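Local structure of tail spike protein gp49 (Pseudomonas phage LKA1, 4RU4) at residues B[153-156]-B[162-165]; B[157-160]-B[164-167]. The protein is a phage tailspike, a lyase that cleaves the O-specific polysaccharide of Pseudomonas and so probably helps the virus through the host cell envelope. One frame throughout, in Å; residues are numbered along the deposited sequence.

Contact 1. Residues B[153-156]-B[162-165]; sequences PTDS and RTSY
Ser156 meets Thr163 across the contact by a single backbone bond, in which Thr163, the second residue of the type I beta turn formed by 162-165, accepts Ser156 N at its carbonyl oxygen (Ser156 N to Thr163 O 2.9 Å), the donor tilted 30° from the carbonyl plane.

The hydroxyl of Ser156 adds a side-chain bond: Ser156 OG lies 2.8 Å from Arg162 O, well above the carbonyl plane, while the turn's own donor, Tyr165 N, reaches the same oxygen from the opposite face at 3.1 Å. Serine suits this place because its short hydroxyl, swung beside the backbone N and anti to the carbonyl carbon (chi1 -73°), can clasp the turn's first carbonyl. Asp155 and Thr163 run side by side in the same direction, the methyl CG2 of Thr163 resting against the carboxylate, 3.5 Å from Asp155 CG. That carboxylate has its polar partner in Arg166, a salt bridge. Within the turn, Arg162 CB sits over the centre of one face of the Tyr165 ring.

Both segments belong to the loop joining strands 147-151 and 168-177 of the Ig-like domain; Arg162 and Tyr165 carry it onto strand 372-377 by a salt bridge and a hydrogen bond to Glu376.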
ATOM      1  N   PRO B 153     -31.955   9.400 -16.043  1.00 10.88           N
ATOM      2  CA  PRO B 153     -31.888  10.797 -16.481  1.00 12.03           C
ATOM      3  C   PRO B 153     -32.417  11.771 -15.435  1.00 11.95           C
ATOM      4  O   PRO B 153     -32.295  12.975 -15.659  1.00 11.16           O
ATOM      5  CB  PRO B 153     -32.822  10.849 -17.712  1.00 17.56           C
ATOM      6  CG  PRO B 153     -33.220   9.431 -17.999  1.00 18.17           C
ATOM      7  CD  PRO B 153     -33.007   8.640 -16.737  1.00 12.40           C
ATOM      8  N   THR B 154     -33.007  11.293 -14.340  1.00  9.04           N
ATOM      9  CA  THR B 154     -33.550  12.227 -13.346  1.00 11.14           C
ATOM     10  C   THR B 154     -32.435  13.004 -12.651  1.00 11.87           C
ATOM     11  O   THR B 154     -31.476  12.404 -12.160  1.00 13.92           O
ATOM     12  CB  THR B 154     -34.380  11.494 -12.299  1.00 15.26           C
ATOM     13  OG1 THR B 154     -35.516  10.917 -12.941  1.00 13.07           O
ATOM     14  CG2 THR B 154     -34.847  12.442 -11.189  1.00 17.93           C
ATOM     15  N   ASP B 155     -32.541  14.332 -12.641  1.00  9.34           N
ATOM     16  CA  ASP B 155     -31.545  15.156 -11.960  1.00 12.23           C
ATOM     17  C   ASP B 155     -31.313  14.717 -10.517  1.00 12.40           C
ATOM     18  O   ASP B 155     -32.257  14.430  -9.784  1.00 10.57           O
ATOM     19  CB  ASP B 155     -31.942  16.633 -11.940  1.00 13.45           C
ATOM     20  CG  ASP B 155     -31.935  17.266 -13.322  1.00 16.58           C
ATOM     21  OD1 ASP B 155     -31.417  16.651 -14.275  1.00 15.59           O
ATOM     22  OD2 ASP B 155     -32.461  18.391 -13.445  1.00 20.78           O
ATOM     23  N   SER B 156     -30.042  14.701 -10.119  1.00  8.67           N
ATOM     24  CA  SER B 156     -29.650  14.390  -8.745  1.00 10.63           C
ATOM     25  C   SER B 156     -30.102  13.022  -8.279  1.00  8.80           C
ATOM     26  O   SER B 156     -30.217  12.779  -7.069  1.00  8.97           O
ATOM     27  CB  SER B 156     -30.151  15.461  -7.762  1.00 12.50           C
ATOM     28  OG  SER B 156     -29.392  16.645  -7.918  1.00 14.68           O
ATOM     29  N   ARG B 162     -25.539  18.194  -6.513  1.00  7.85           N
ATOM     30  CA  ARG B 162     -25.543  18.814  -7.851  1.00  8.11           C
ATOM     31  C   ARG B 162     -26.529  18.123  -8.741  1.00  9.93           C
ATOM     32  O   ARG B 162     -26.700  16.920  -8.659  1.00  9.56           O
ATOM     33  CB  ARG B 162     -24.155  18.740  -8.548  1.00  5.37           C
ATOM     34  CG  ARG B 162     -23.073  19.458  -7.754  1.00  7.77           C
ATOM     35  CD  ARG B 162     -21.944  20.038  -8.602  1.00  8.54           C
ATOM     36  NE  ARG B 162     -20.738  20.215  -7.794  1.00 10.03           N
ATOM     37  CZ  ARG B 162     -19.644  20.880  -8.191  1.00 13.08           C
ATOM     38  NH1 ARG B 162     -19.611  21.498  -9.372  1.00 13.42           N
ATOM     39  NH2 ARG B 162     -18.573  20.934  -7.401  1.00 10.60           N
ATOM     40  N   THR B 163     -27.163  18.924  -9.603  0.63 10.07           N
ATOM     41  CA  THR B 163     -28.055  18.483 -10.664  0.63  9.72           C
ATOM     42  C   THR B 163     -27.510  17.300 -11.457  0.63 11.02           C
ATOM     43  O   THR B 163     -28.209  16.306 -11.699  0.63 10.73           O
ATOM     44  CB  THR B 163     -28.250  19.660 -11.681  0.63  7.78           C
ATOM     45  OG1 THR B 163     -28.838  20.777 -11.011  0.63 10.47           O
ATOM     46  CG2 THR B 163     -29.122  19.254 -12.860  0.63 10.90           C
ATOM     47  N   SER B 164     -26.261  17.433 -11.875  1.00  5.96           N
ATOM     48  CA  SER B 164     -25.638  16.493 -12.796  1.00  9.00           C
ATOM     49  C   SER B 164     -25.204  15.183 -12.120  1.00  7.91           C
ATOM     50  O   SER B 164     -24.688  14.281 -12.781  1.00  8.74           O
ATOM     51  CB  SER B 164     -24.422  17.147 -13.461  1.00 10.30           C
ATOM     52  OG  SER B 164     -23.442  17.459 -12.465  1.00 18.02           O
ATOM     53  N   TYR B 165     -25.382  15.084 -10.804  1.00  7.54           N
ATOM     54  CA  TYR B 165     -24.989  13.852 -10.109  1.00  8.11           C
ATOM     55  C   TYR B 165     -26.099  12.811 -10.246  1.00 10.08           C
ATOM     56  O   TYR B 165     -26.848  12.539  -9.305  1.00 11.70           O
ATOM     57  CB  TYR B 165     -24.658  14.119  -8.628  1.00  5.63           C
ATOM     58  CG  TYR B 165     -23.420  14.971  -8.400  1.00  7.79           C
ATOM     59  CD1 TYR B 165     -22.528  15.257  -9.432  1.00  6.95           C
ATOM     60  CD2 TYR B 165     -23.135  15.470  -7.127  1.00  7.52           C
ATOM     61  CE1 TYR B 165     -21.389  16.038  -9.212  1.00  5.86           C
ATOM     62  CE2 TYR B 165     -22.003  16.220  -6.894  1.00  7.22           C
ATOM     63  CZ  TYR B 165     -21.146  16.515  -7.928  1.00  7.74           C
ATOM     64  OH  TYR B 165     -20.034  17.273  -7.644  1.00  8.34           O
TER

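Contact 2. Residues B[157-160]-B[164-167]; sequences SFSG and SYRA
Ser157 OG accepts the backbone amide of Ala167: Ala167 N lies 2.8 Å from Ser157 OG, in a nearly straight bond (167° at the hydrogen). With chi1 at 49°, OG stands between the backbone N and the carbonyl carbon of its own residue, and from there it also donates a hydrogen bond to Thr154 O. Serine fits because its one small hydroxyl can accept and donate at once, joining two pieces of backbone, and the methyl CB of Ala167 lies 3.5 Å from Ser157 OG.

Next in sequence, Phe158 N gives its hydrogen to Tyr165 O at 2.9 Å, the donor tilted 18° from the carbonyl plane. Phe158 CB packs 4.3 Å from Ala167 CB, but with CG anti to the backbone N (chi1 173°) the ring is carried off this contact to Pro307.

Ser159 N then binds the same Tyr165 O, more loosely at 3.2 Å but straighter, so two successive amides grip one carbonyl. Tyr165 is the centre of an inverse gamma turn, with a weak bond from Arg166 N to Ser164 O. Ser159 CB lies at the edge of the Tyr165 ring, 3.9 Å from Tyr165 CD2, while Ser159 OG reaches forward along the chain, accepting a hydrogen bond from Phe161 N.

The contact lies in the loop between strands 147-151 and 168-177. Ala167 is also backbone-bonded to Asn152, which directly follows strand 147-151, while the guanidinium of Arg166, salt-bridged to Asp155, also reaches Ala301 O, beyond strand 296-298, through NH1.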
ATOM      1  N   SER B 157     -30.316  12.115  -9.220  1.00 10.81           N
ATOM      2  CA  SER B 157     -30.739  10.772  -8.849  1.00 11.88           C
ATOM      3  C   SER B 157     -29.663   9.991  -8.035  1.00 11.43           C
ATOM      4  O   SER B 157     -30.006   9.063  -7.303  1.00  9.28           O
ATOM      5  CB  SER B 157     -31.278   9.988 -10.049  1.00 10.03           C
ATOM      6  OG  SER B 157     -30.416  10.040 -11.182  1.00  8.94           O
ATOM      7  N   PHE B 158     -28.389  10.377  -8.124  1.00  6.75           N
ATOM      8  CA  PHE B 158     -27.398   9.795  -7.203  1.00  6.02           C
ATOM      9  C   PHE B 158     -27.183  10.683  -5.934  1.00  8.70           C
ATOM     10  O   PHE B 158     -27.183  10.201  -4.793  1.00  7.72           O
ATOM     11  CB  PHE B 158     -26.049   9.573  -7.912  1.00  5.66           C
ATOM     12  CG  PHE B 158     -24.927   9.123  -6.973  1.00  6.59           C
ATOM     13  CD1 PHE B 158     -24.855   7.807  -6.536  1.00  6.85           C
ATOM     14  CD2 PHE B 158     -23.962  10.021  -6.538  1.00  9.57           C
ATOM     15  CE1 PHE B 158     -23.817   7.385  -5.654  1.00  7.91           C
ATOM     16  CE2 PHE B 158     -22.941   9.620  -5.661  1.00  7.72           C
ATOM     17  CZ  PHE B 158     -22.869   8.301  -5.232  1.00  6.08           C
ATOM     18  N   SER B 159     -26.955  11.967  -6.155  1.00  5.65           N
ATOM     19  CA  SER B 159     -26.739  12.921  -5.053  1.00  9.55           C
ATOM     20  C   SER B 159     -27.441  14.257  -5.277  1.00  9.92           C
ATOM     21  O   SER B 159     -27.437  14.802  -6.393  1.00  8.58           O
ATOM     22  CB  SER B 159     -25.236  13.150  -4.845  1.00 11.08           C
ATOM     23  OG  SER B 159     -25.018  14.231  -3.965  1.00  8.83           O
ATOM     24  N   GLY B 160     -28.024  14.809  -4.213  1.00  8.57           N
ATOM     25  CA  GLY B 160     -28.715  16.067  -4.323  1.00  7.50           C
ATOM     26  C   GLY B 160     -27.774  17.264  -4.369  1.00  8.95           C
ATOM     27  O   GLY B 160     -28.228  18.386  -4.583  1.00 10.64           O
ATOM     28  N   SER B 164     -26.261  17.433 -11.875  1.00  5.96           N
ATOM     29  CA  SER B 164     -25.638  16.493 -12.796  1.00  9.00           C
ATOM     30  C   SER B 164     -25.204  15.183 -12.120  1.00  7.91           C
ATOM     31  O   SER B 164     -24.688  14.281 -12.781  1.00  8.74           O
ATOM     32  CB  SER B 164     -24.422  17.147 -13.461  1.00 10.30           C
ATOM     33  OG  SER B 164     -23.442  17.459 -12.465  1.00 18.02           O
ATOM     34  N   TYR B 165     -25.382  15.084 -10.804  1.00  7.54           N
ATOM     35  CA  TYR B 165     -24.989  13.852 -10.109  1.00  8.11           C
ATOM     36  C   TYR B 165     -26.099  12.811 -10.246  1.00 10.08           C
ATOM     37  O   TYR B 165     -26.848  12.539  -9.305  1.00 11.70           O
ATOM     38  CB  TYR B 165     -24.658  14.119  -8.628  1.00  5.63           C
ATOM     39  CG  TYR B 165     -23.420  14.971  -8.400  1.00  7.79           C
ATOM     40  CD1 TYR B 165     -22.528  15.257  -9.432  1.00  6.95           C
ATOM     41  CD2 TYR B 165     -23.135  15.470  -7.127  1.00  7.52           C
ATOM     42  CE1 TYR B 165     -21.389  16.038  -9.212  1.00  5.86           C
ATOM     43  CE2 TYR B 165     -22.003  16.220  -6.894  1.00  7.22           C
ATOM     44  CZ  TYR B 165     -21.146  16.515  -7.928  1.00  7.74           C
ATOM     45  OH  TYR B 165     -20.034  17.273  -7.644  1.00  8.34           O
ATOM     46  N   ARG B 166     -26.202  12.242 -11.439  1.00  7.13           N
ATOM     47  CA  ARG B 166     -27.261  11.313 -11.764  1.00  6.28           C
ATOM     48  C   ARG B 166     -26.842   9.869 -11.455  1.00  7.69           C
ATOM     49  O   ARG B 166     -25.652   9.553 -11.427  1.00  7.09           O
ATOM     50  CB  ARG B 166     -27.641  11.471 -13.239  1.00  7.20           C
ATOM     51  CG  ARG B 166     -28.174  12.888 -13.561  1.00 11.88           C
ATOM     52  CD  ARG B 166     -28.989  12.923 -14.866  1.00 12.90           C
ATOM     53  NE  ARG B 166     -29.441  14.289 -15.120  1.00 16.89           N
ATOM     54  CZ  ARG B 166     -28.955  15.066 -16.088  1.00 19.13           C
ATOM     55  NH1 ARG B 166     -28.044  14.585 -16.930  1.00 17.82           N
ATOM     56  NH2 ARG B 166     -29.403  16.309 -16.239  1.00 18.72           N
ATOM     57  N   ALA B 167     -27.833   9.011 -11.249  1.00  9.84           N
ATOM     58  CA  ALA B 167     -27.624   7.619 -10.861  1.00 11.86           C
ATOM     59  C   ALA B 167     -27.380   6.736 -12.069  1.00  7.85           C
ATOM     60  O   ALA B 167     -27.774   7.062 -13.185  1.00  7.65           O
ATOM     61  CB  ALA B 167     -28.845   7.090 -10.073  1.00 12.28           C
TER

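Overall arrangement
Leaving strand 147-151, the chain passes through 153-156 and on directly into 157-160, turns back between Gly160 and Arg162, and returns through 162-165 and 164-167 to strand 168-177. Contact 1 closes the loop from Ser156 to Arg162 and Thr163; contact 2 closes those from Ser157 to Ala167 and from Phe158 and Ser159 to Tyr165. The spans overlap and cross, since contact 1 begins earlier and ends earlier, and both use Ser164 and Tyr165. The salt bridge between Asp155 and Arg166 joins them directly. Their bonds fold the connection between two antiparallel strands on itself, and Arg162 and Tyr165 join it to Glu376 of strand 372-377, in the pectin lyase-like region.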